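Local coordinates for Z-ring associated protein G (Haemophilus ducreyi, PDB 6UN9) that probably takes part in bacterial cell division and in building and shaping the envelope, as a coiled-coil tetramer likely to connect the Z-ring with septal wall synthesis, at the interface of chains A and B. Sequence-based numbering; all coordinates share one arbitrary frame. Chains: chain A/B, Uncharacterized protein.

The interface of chains A and B. Residues chain A 43, 47, 50; chain B 64, 68, 78, 80-81.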
ATOM      1  N   PHE A  43       1.335  14.276  10.431  1.00 68.68           N
ATOM      2  CA  PHE A  43       1.050  14.469   9.021  1.00 69.19           C
ATOM      3  C   PHE A  43       2.291  14.742   8.191  1.00 74.90           C
ATOM      4  O   PHE A  43       2.206  14.727   6.961  1.00 89.40           O
ATOM      5  CB  PHE A  43       0.051  15.611   8.826  1.00 69.70           C
ATOM      6  CG  PHE A  43      -1.319  15.275   9.286  1.00 69.29           C
ATOM      7  CD1 PHE A  43      -2.073  14.347   8.610  1.00 69.10           C
ATOM      8  CD2 PHE A  43      -1.847  15.861  10.425  1.00103.92           C
ATOM      9  CE1 PHE A  43      -3.325  14.007   9.034  1.00 68.87           C
ATOM     10  CE2 PHE A  43      -3.114  15.533  10.865  1.00102.56           C
ATOM     11  CZ  PHE A  43      -3.853  14.598  10.166  1.00104.80           C
ATOM     12  N   ALA A  47       2.777  11.816   5.374  1.00 91.39           N
ATOM     13  CA  ALA A  47       2.990  12.179   3.978  1.00 87.06           C
ATOM     14  C   ALA A  47       4.259  11.545   3.416  1.00 82.26           C
ATOM     15  O   ALA A  47       4.359  11.318   2.206  1.00 71.23           O
ATOM     16  CB  ALA A  47       3.058  13.703   3.841  1.00 71.41           C
ATOM     17  N   LEU A  50       3.541   7.627   3.017  1.00 68.78           N
ATOM     18  CA  LEU A  50       2.491   7.389   2.033  1.00 68.84           C
ATOM     19  C   LEU A  50       3.010   7.541   0.612  1.00 82.23           C
ATOM     20  O   LEU A  50       2.558   6.832  -0.290  1.00 80.29           O
ATOM     21  CB  LEU A  50       1.315   8.342   2.247  1.00 69.01           C
ATOM     22  CG  LEU A  50       0.288   7.893   3.272  1.00 81.27           C
ATOM     23  CD1 LEU A  50      -0.752   8.996   3.529  1.00 87.46           C
ATOM     24  CD2 LEU A  50      -0.364   6.628   2.804  1.00 67.87           C
TER
ATOM     25  N   PHE B  64      -5.897  11.663   4.713  1.00 83.76           N
ATOM     26  CA  PHE B  64      -4.769  12.437   5.215  1.00 83.79           C
ATOM     27  C   PHE B  64      -4.545  13.727   4.458  1.00 83.70           C
ATOM     28  O   PHE B  64      -3.504  14.361   4.642  1.00 94.20           O
ATOM     29  CB  PHE B  64      -3.482  11.624   5.159  1.00 82.99           C
ATOM     30  CG  PHE B  64      -3.324  10.691   6.287  1.00 83.78           C
ATOM     31  CD1 PHE B  64      -2.274  10.837   7.187  1.00 83.73           C
ATOM     32  CD2 PHE B  64      -4.241   9.677   6.476  1.00 83.60           C
ATOM     33  CE1 PHE B  64      -2.140   9.963   8.254  1.00 84.28           C
ATOM     34  CE2 PHE B  64      -4.118   8.807   7.534  1.00 87.99           C
ATOM     35  CZ  PHE B  64      -3.068   8.955   8.437  1.00 89.64           C
ATOM     36  N   SER B  68      -5.651  16.339   7.380  1.00 96.13           N
ATOM     37  CA  SER B  68      -4.443  17.149   7.498  1.00 99.02           C
ATOM     38  C   SER B  68      -4.719  18.643   7.429  1.00109.09           C
ATOM     39  O   SER B  68      -3.843  19.429   7.797  1.00125.09           O
ATOM     40  CB  SER B  68      -3.406  16.797   6.427  1.00 92.19           C
ATOM     41  OG  SER B  68      -2.180  17.492   6.651  1.00 85.66           O
ATOM     42  N   VAL B  78       2.054  21.003   4.253  1.00133.86           N
ATOM     43  CA  VAL B  78       2.918  19.905   3.839  1.00120.28           C
ATOM     44  C   VAL B  78       2.754  19.719   2.339  1.00119.23           C
ATOM     45  O   VAL B  78       1.635  19.510   1.853  1.00 83.55           O
ATOM     46  CB  VAL B  78       2.574  18.633   4.615  1.00110.71           C
ATOM     47  CG1 VAL B  78       3.818  18.078   5.284  1.00 91.67           C
ATOM     48  CG2 VAL B  78       1.466  18.919   5.651  1.00 96.65           C
ATOM     49  N   PHE B  80       3.020  17.500   0.226  1.00132.19           N
ATOM     50  CA  PHE B  80       2.428  16.292  -0.341  1.00126.31           C
ATOM     51  C   PHE B  80       0.935  16.451  -0.587  1.00129.37           C
ATOM     52  O   PHE B  80       0.393  15.889  -1.548  1.00146.57           O
ATOM     53  CB  PHE B  80       2.687  15.107   0.584  1.00129.12           C
ATOM     54  CG  PHE B  80       2.375  13.776  -0.038  1.00131.76           C
ATOM     55  CD1 PHE B  80       2.744  13.508  -1.341  1.00127.67           C
ATOM     56  CD2 PHE B  80       1.726  12.789   0.687  1.00132.78           C
ATOM     57  CE1 PHE B  80       2.464  12.296  -1.908  1.00132.80           C
ATOM     58  CE2 PHE B  80       1.451  11.570   0.125  1.00125.63           C
ATOM     59  CZ  PHE B  80       1.818  11.323  -1.172  1.00134.82           C
ATOM     60  N   PHE B  81       0.252  17.208   0.260  1.00126.47           N
ATOM     61  CA  PHE B  81      -1.185  17.378   0.133  1.00116.92           C
ATOM     62  C   PHE B  81      -1.473  18.679  -0.616  1.00123.02           C
ATOM     63  O   PHE B  81      -0.867  19.715  -0.323  1.00 87.60           O
ATOM     64  CB  PHE B  81      -1.822  17.328   1.521  1.00106.66           C
ATOM     65  CG  PHE B  81      -1.322  16.165   2.364  1.00106.99           C
ATOM     66  CD1 PHE B  81      -0.616  16.385   3.533  1.00 83.08           C
ATOM     67  CD2 PHE B  81      -1.521  14.848   1.953  1.00104.02           C
ATOM     68  CE1 PHE B  81      -0.153  15.323   4.296  1.00 82.92           C
ATOM     69  CE2 PHE B  81      -1.050  13.778   2.717  1.00 93.60           C
ATOM     70  CZ  PHE B  81      -0.372  14.022   3.892  1.00 82.21           C
TER
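A:Ala47 sets its methyl in the angle made by two phenylalanines of the partner chain, B:Phe80 and B:Phe81, which are neighbours in the segment following helix 18-66. CB of A:Ala47 lies 3.4 Å from CZ at the far end of the B:Phe81 ring and 3.5 Å from CD2 on the rim of B:Phe80. With CG of B:Phe80 anti to the backbone N (chi1 -168°), the ring also comes under the carbonyl O of A:Ala47, which lies above one face near the CD2-CE2 rim, 3.4 Å from CD2. CE2 then continues to CB of A:Leu50, 3.9 Å away and about one turn further along helix 42-69. The edge of the B:Phe81 ring meets the carbonyl O of A:Phe43, which lies in the ring plane, 3.6 Å from CE1. One turn before the alanine, near the start of the same helix, A:Phe43 lays its ring against B:Ser68, just past the end of helix 18-66. The serine runs along one face of this ring. Its CA stands over the middle, 3.6 Å from the ring centroid, in a CH-pi contact. CB follows over CD1, and the hydroxyl OG, turned anti to the serine's backbone N (chi1 -174°), stands above the ring near CG at 3.5 Å. CD1 of A:Phe43 also meets CD1 of B:Phe64 at 3.8 Å. CD1 of A:Leu50 approaches CB and CG of B:Phe64 more distantly, the two side chains crossing at about a right angle. The end of helix 18-66 and the segment after it, through B:Phe64, B:Ser68, B:Phe80 and B:Phe81, thus clasp one side of helix 42-69 of the other chain, and the two-fold axis repeats the clasp with the chains exchanged. This mainly apolar patch, burying 183 Å² in all, probably helps to hold the two chains together, and so to support the homotetrameric coiled coil of ZapG.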